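PDB 3LQW: deoxyuridine 5'-triphosphate nucleotidohydrolase from Entamoeba histolytica, which probably hydrolyses dUTP to dUMP and diphosphate with magnesium as cofactor, supplying the thymidine nucleotide precursor and keeping uracil out of DNA. Local coordinates for residues 27-32 and 69-74; 73-78 and 132-137. All blocks are in the same frame, centred on the assembly; numbering follows the deposited sequence. Where two conformers were deposited one is given.

Interaction 1 of 2, residues 27-32 and 69-74; sequences LVKKLV and GVSVQI
Leu27 lies side by side with Gln73, and its CD1 rests against the amide, 3.8 Å from Gln73 CD. The Gln73 chain is extended, with CG anti to the backbone N (chi1 -178°), which carries the amide out alongside the leucine. OE1 of Gln73 accepts a hydrogen bond from the backbone N of Asn149 of the second subunit. On the same face Ser71 OG sits 3.5 Å from Lys29 CB and 3.7 Å from Leu31 CD2, so the hydroxyl is flanked by carbon on this side. Lys29 then runs on, fully extended, to a salt bridge with Glu147 of the second subunit. The two backbones form an antiparallel ladder between strands 25-30 and 63-73 in a sheet of the trimeric dUTPase beta barrel. Leu27 with Gln73 and Lys29 with Ser71 are the hydrogen-bonded pairs. The bond from Lys29 N to Ser71 O is 2.9 Å long and nearly straight (167°). Val28 with Val72 and Lys30 with Val70 are the non-hydrogen-bonded pairs. Val28 packs toward two valines on the other face: CG1 is 3.8 Å from Val70 CB, and CG2 is 4.2 Å from Val72 CG1. Beyond the strand, Leu31 N still donates a hydrogen bond to Gly69 O at 2.8 Å. Leu31 CB packs against that same oxygen, 3.4 Å from Gly69 O.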
loop_
_atom_site.group_PDB
_atom_site.type_symbol
_atom_site.label_atom_id
_atom_site.label_comp_id
_atom_site.label_asym_id
_atom_site.label_seq_id
_atom_site.Cartn_x
_atom_site.Cartn_y
_atom_site.Cartn_z
ATOM N N LEU A 27 -5.981 -10.136 18.239
ATOM C CA LEU A 27 -7.260 -10.572 18.823
ATOM C C LEU A 27 -8.370 -10.254 17.833
ATOM O O LEU A 27 -8.375 -9.162 17.223
ATOM C CB LEU A 27 -7.545 -9.894 20.163
ATOM C CG LEU A 27 -6.512 -10.070 21.239
ATOM C CD1 LEU A 27 -6.968 -9.261 22.465
ATOM C CD2 LEU A 27 -6.271 -11.524 21.573
ATOM N N VAL A 28 -9.314 -11.174 17.690
ATOM C CA VAL A 28 -10.419 -11.048 16.754
ATOM C C VAL A 28 -11.732 -11.280 17.471
ATOM O O VAL A 28 -11.893 -12.309 18.156
ATOM C CB VAL A 28 -10.299 -12.059 15.593
ATOM C CG1 VAL A 28 -11.513 -11.919 14.649
ATOM C CG2 VAL A 28 -8.975 -11.923 14.868
ATOM N N LYS A 29 -12.674 -10.361 17.344
ATOM C CA LYS A 29 -14.048 -10.496 17.865
ATOM C C LYS A 29 -15.002 -10.700 16.697
ATOM O O LYS A 29 -15.026 -9.876 15.773
ATOM C CB LYS A 29 -14.451 -9.264 18.676
ATOM C CG LYS A 29 -15.905 -9.318 19.170
ATOM C CD LYS A 29 -16.327 -8.038 19.817
ATOM C CE LYS A 29 -17.791 -8.099 20.250
ATOM N NZ LYS A 29 -18.213 -6.849 20.922
ATOM N N LYS A 30 -15.786 -11.779 16.709
ATOM C CA LYS A 30 -16.870 -11.951 15.778
ATOM C C LYS A 30 -18.000 -11.019 16.173
ATOM O O LYS A 30 -18.529 -11.092 17.292
ATOM C CB LYS A 30 -17.347 -13.402 15.772
ATOM C CG LYS A 30 -16.395 -14.423 15.290
ATOM C CD LYS A 30 -17.069 -15.842 15.227
ATOM C CE LYS A 30 -16.137 -16.939 14.844
ATOM N NZ LYS A 30 -16.764 -18.299 15.032
ATOM N N LEU A 31 -18.440 -10.168 15.267
ATOM C CA LEU A 31 -19.550 -9.275 15.502
ATOM C C LEU A 31 -20.911 -9.904 15.181
ATOM O O LEU A 31 -21.953 -9.363 15.623
ATOM C CB LEU A 31 -19.372 -7.989 14.685
ATOM C CG LEU A 31 -18.060 -7.259 15.010
ATOM C CD1 LEU A 31 -17.970 -6.023 14.108
ATOM C CD2 LEU A 31 -17.948 -6.910 16.490
ATOM N N VAL A 32 -20.887 -10.980 14.404
ATOM C CA VAL A 32 -22.056 -11.790 14.075
ATOM C C VAL A 32 -21.621 -13.237 14.119
ATOM O O VAL A 32 -20.441 -13.556 13.935
ATOM C CB VAL A 32 -22.659 -11.456 12.697
ATOM C CG1 VAL A 32 -23.346 -10.122 12.750
ATOM C CG2 VAL A 32 -21.588 -11.471 11.642
ATOM N N GLY A 69 -17.484 -8.747 9.155
ATOM C CA GLY A 69 -18.102 -9.332 10.333
ATOM C C GLY A 69 -17.219 -9.443 11.549
ATOM O O GLY A 69 -17.679 -10.019 12.542
ATOM N N VAL A 70 -15.994 -8.915 11.525
ATOM C CA VAL A 70 -15.092 -8.944 12.675
ATOM C C VAL A 70 -14.539 -7.578 13.022
ATOM O O VAL A 70 -14.425 -6.712 12.137
ATOM C CB VAL A 70 -13.927 -9.959 12.475
ATOM C CG1 VAL A 70 -14.489 -11.337 12.116
ATOM C CG2 VAL A 70 -12.910 -9.500 11.438
ATOM N N SER A 71 -14.144 -7.421 14.272
ATOM C CA SER A 71 -13.286 -6.381 14.747
ATOM C C SER A 71 -12.014 -6.995 15.269
ATOM O O SER A 71 -11.971 -8.188 15.597
ATOM C CB SER A 71 -13.957 -5.532 15.803
ATOM O OG SER A 71 -14.330 -6.308 16.890
ATOM N N VAL A 72 -10.955 -6.194 15.367
ATOM C CA VAL A 72 -9.661 -6.670 15.805
ATOM C C VAL A 72 -8.953 -5.741 16.765
ATOM O O VAL A 72 -9.224 -4.523 16.810
ATOM C CB VAL A 72 -8.713 -6.961 14.608
ATOM C CG1 VAL A 72 -9.358 -7.929 13.642
ATOM C CG2 VAL A 72 -8.272 -5.671 13.900
ATOM N N GLN A 73 -8.000 -6.318 17.501
ATOM C CA GLN A 73 -7.037 -5.587 18.319
ATOM C C GLN A 73 -5.652 -5.957 17.812
ATOM O O GLN A 73 -5.181 -7.071 18.019
ATOM C CB GLN A 73 -7.232 -5.919 19.778
ATOM C CG GLN A 73 -6.344 -5.188 20.714
ATOM C CD GLN A 73 -6.754 -5.443 22.179
ATOM O OE1 GLN A 73 -7.942 -5.567 22.484
ATOM N NE2 GLN A 73 -5.777 -5.554 23.063
ATOM N N ILE A 74 -5.039 -5.025 17.088
ATOM C CA ILE A 74 -3.711 -5.175 16.482
ATOM C C ILE A 74 -2.647 -5.134 17.608
ATOM O O ILE A 74 -2.791 -4.345 18.524
ATOM C CB ILE A 74 -3.418 -3.986 15.467
ATOM C CG1 ILE A 74 -4.457 -3.783 14.321
ATOM C CG2 ILE A 74 -2.042 -4.140 14.833
ATOM C CD1 ILE A 74 -4.563 -4.882 13.239
#

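Interaction 2 of 2, residues 73-78 and 132-137; sequences QIPHQC and LIIERI
Gln77 O takes two bonds. Ile137 N donates to it over 3.2 Å, almost straight (175°), with the donor tilted 32° from the carbonyl plane. Water 1 also donates to Gln77 O. That water accepts from Arg136 NH1 at 3.0 Å, lying at the edge of the guanidinium and in its plane. The oxygen belongs to a type II beta turn, Pro75 to Cys78, which leads into strand 78-83 beside strand 128-136. Gln77 holds the positive phi (64°) of this turn, and the closing bond from Cys78 N to Pro75 O is weak. Cys78 and Arg136 form an antiparallel non-hydrogen-bonded pair where strand 78-83 begins and strand 128-136 ends. Cys78 CA lies 3.1 Å from Glu135 O, a CA-H...O contact. The Arg136 chain is extended from CG to NE, and NH1 also makes a salt bridge with Glu24. Glu135 OE2 makes a salt bridge with Arg81 of its own chain and a hydrogen bond with Tyr79 OH of the second subunit. Its OE1 approaches the Glu135 OE1 atoms of both other subunits, so three like charges come close together around the threefold axis. Ile134 supplies the apolar side of the contact. Its CG2, anti to the backbone N, reaches Cys78 CB at 3.6 Å and touches the Pro75 ring at CG, 4.1 Å away. In one of the two conformers of Ile74, Ile74 CD1 is 3.8 Å from Ile134 CD1. Cys78 SG sits obliquely to the guanidinium, 3.7 Å from Arg136 NH1.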
loop_
_atom_site.group_PDB
_atom_site.type_symbol
_atom_site.label_atom_id
_atom_site.label_comp_id
_atom_site.label_asym_id
_atom_site.label_seq_id
_atom_site.Cartn_x
_atom_site.Cartn_y
_atom_site.Cartn_z
ATOM N N GLN A 73 -8.000 -6.318 17.501
ATOM C CA GLN A 73 -7.037 -5.587 18.319
ATOM C C GLN A 73 -5.652 -5.957 17.812
ATOM O O GLN A 73 -5.181 -7.071 18.019
ATOM C CB GLN A 73 -7.232 -5.919 19.778
ATOM C CG GLN A 73 -6.344 -5.188 20.714
ATOM C CD GLN A 73 -6.754 -5.443 22.179
ATOM O OE1 GLN A 73 -7.942 -5.567 22.484
ATOM N NE2 GLN A 73 -5.777 -5.554 23.063
ATOM N N ILE A 74 -5.039 -5.025 17.088
ATOM C CA ILE A 74 -3.711 -5.175 16.482
ATOM C C ILE A 74 -2.647 -5.134 17.608
ATOM O O ILE A 74 -2.791 -4.345 18.524
ATOM C CB ILE A 74 -3.418 -3.986 15.467
ATOM C CG1 ILE A 74 -4.457 -3.783 14.321
ATOM C CG2 ILE A 74 -2.042 -4.140 14.833
ATOM C CD1 ILE A 74 -4.563 -4.882 13.239
ATOM N N PRO A 75 -1.555 -5.917 17.497
ATOM C CA PRO A 75 -0.466 -5.804 18.487
ATOM C C PRO A 75 0.152 -4.412 18.534
ATOM O O PRO A 75 0.158 -3.649 17.563
ATOM C CB PRO A 75 0.579 -6.809 18.015
ATOM C CG PRO A 75 0.030 -7.558 16.970
ATOM C CD PRO A 75 -1.341 -7.055 16.592
ATOM N N HIS A 76 0.759 -4.113 19.668
ATOM C CA HIS A 76 1.368 -2.837 19.929
ATOM C C HIS A 76 2.471 -2.481 18.915
ATOM O O HIS A 76 3.264 -3.314 18.525
ATOM C CB HIS A 76 1.926 -2.824 21.350
ATOM C CG HIS A 76 2.328 -1.472 21.837
ATOM N ND1 HIS A 76 1.536 -0.352 21.686
ATOM C CD2 HIS A 76 3.455 -1.060 22.464
ATOM C CE1 HIS A 76 2.163 0.692 22.203
ATOM N NE2 HIS A 76 3.333 0.290 22.667
ATOM N N GLN A 77 2.506 -1.199 18.538
ATOM C CA GLN A 77 3.506 -0.654 17.624
ATOM C C GLN A 77 3.416 -1.269 16.219
ATOM O O GLN A 77 4.385 -1.302 15.474
ATOM C CB GLN A 77 4.913 -0.740 18.217
ATOM C CG GLN A 77 5.054 0.175 19.450
ATOM C CD GLN A 77 6.303 -0.056 20.244
ATOM O OE1 GLN A 77 6.929 -1.122 20.178
ATOM N NE2 GLN A 77 6.637 0.927 21.059
ATOM N N CYS A 78 2.213 -1.725 15.881
ATOM C CA CYS A 78 1.895 -2.221 14.549
ATOM C C CYS A 78 0.605 -1.571 14.117
ATOM O O CYS A 78 -0.153 -1.017 14.920
ATOM C CB CYS A 78 1.715 -3.735 14.555
ATOM S SG CYS A 78 3.196 -4.677 15.038
ATOM N N LEU A 132 -4.961 -8.803 5.396
ATOM C CA LEU A 132 -4.525 -7.867 6.436
ATOM C C LEU A 132 -3.078 -8.203 6.758
ATOM O O LEU A 132 -2.777 -9.334 7.138
ATOM C CB LEU A 132 -5.417 -8.016 7.703
ATOM C CG LEU A 132 -5.208 -7.017 8.824
ATOM C CD1 LEU A 132 -5.700 -5.721 8.409
ATOM C CD2 LEU A 132 -5.917 -7.522 10.109
ATOM N N ILE A 133 -2.207 -7.210 6.665
ATOM C CA ILE A 133 -0.801 -7.408 6.977
ATOM C C ILE A 133 -0.487 -6.622 8.241
ATOM O O ILE A 133 -0.841 -5.451 8.377
ATOM C CB ILE A 133 0.140 -6.946 5.866
ATOM C CG1 ILE A 133 -0.111 -7.733 4.596
ATOM C CG2 ILE A 133 1.585 -7.063 6.339
ATOM C CD1 ILE A 133 0.485 -7.107 3.383
ATOM N N ILE A 134 0.160 -7.287 9.196
ATOM C CA ILE A 134 0.493 -6.641 10.467
ATOM C C ILE A 134 1.896 -6.030 10.353
ATOM O O ILE A 134 2.921 -6.692 10.459
ATOM C CB ILE A 134 0.379 -7.592 11.663
ATOM C CG1 ILE A 134 -0.988 -8.304 11.647
ATOM C CG2 ILE A 134 0.631 -6.831 12.957
ATOM C CD1 ILE A 134 -2.215 -7.416 11.619
ATOM N N GLU A 135 1.899 -4.740 10.005
ATOM C CA GLU A 135 3.102 -3.968 9.662
ATOM C C GLU A 135 3.680 -3.290 10.909
ATOM O O GLU A 135 2.932 -2.698 11.682
ATOM C CB GLU A 135 2.729 -2.832 8.688
ATOM C CG GLU A 135 1.968 -3.142 7.393
ATOM C CD GLU A 135 2.833 -3.426 6.168
ATOM O OE1 GLU A 135 4.065 -3.212 6.249
ATOM O OE2 GLU A 135 2.230 -3.832 5.136
ATOM N N ARG A 136 5.002 -3.337 11.061
ATOM C CA ARG A 136 5.660 -2.595 12.150
ATOM C C ARG A 136 5.874 -1.149 11.768
ATOM O O ARG A 136 6.360 -0.860 10.686
ATOM C CB ARG A 136 7.005 -3.254 12.472
ATOM C CG ARG A 136 6.892 -4.707 12.884
ATOM C CD ARG A 136 8.111 -5.153 13.711
ATOM N NE ARG A 136 8.021 -6.579 14.068
ATOM C CZ ARG A 136 7.231 -7.072 15.020
ATOM N NH1 ARG A 136 6.465 -6.297 15.747
ATOM N NH2 ARG A 136 7.185 -8.375 15.215
ATOM N N ILE A 137 5.524 -0.261 12.685
ATOM C CA ILE A 137 5.564 1.166 12.444
ATOM C C ILE A 137 6.190 1.922 13.619
ATOM O O ILE A 137 6.355 1.378 14.717
ATOM C CB ILE A 137 4.168 1.760 12.124
ATOM C CG1 ILE A 137 3.150 1.441 13.217
ATOM C CG2 ILE A 137 3.682 1.255 10.765
ATOM C CD1 ILE A 137 1.902 2.327 13.168
HETATM O O HOH W 1 6.380 -3.345 16.081
#

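Overall arrangement
From the N terminus, strand 25-30 comes first. Interaction 1 pairs it with the end of strand 63-73 and closes a loop of 36 residues. The chain then leaves that strand through Gln73 and Ile74, shared by both segment pairs, and turns into strand 78-83. Interaction 2 closes a second loop, of 53 residues, against strand 128-136. The two loops follow one another along the chain and neither encloses the other. Interaction 1 belongs to the sheet holding strands 25-30 and 63-73, and interaction 2 to the sheet holding 78-83 and 128-136, with their centres about 14 Å apart. Residues 73-78 thus connect the two sheets. Both contacts touch the second subunit, and interaction 2 also meets the third.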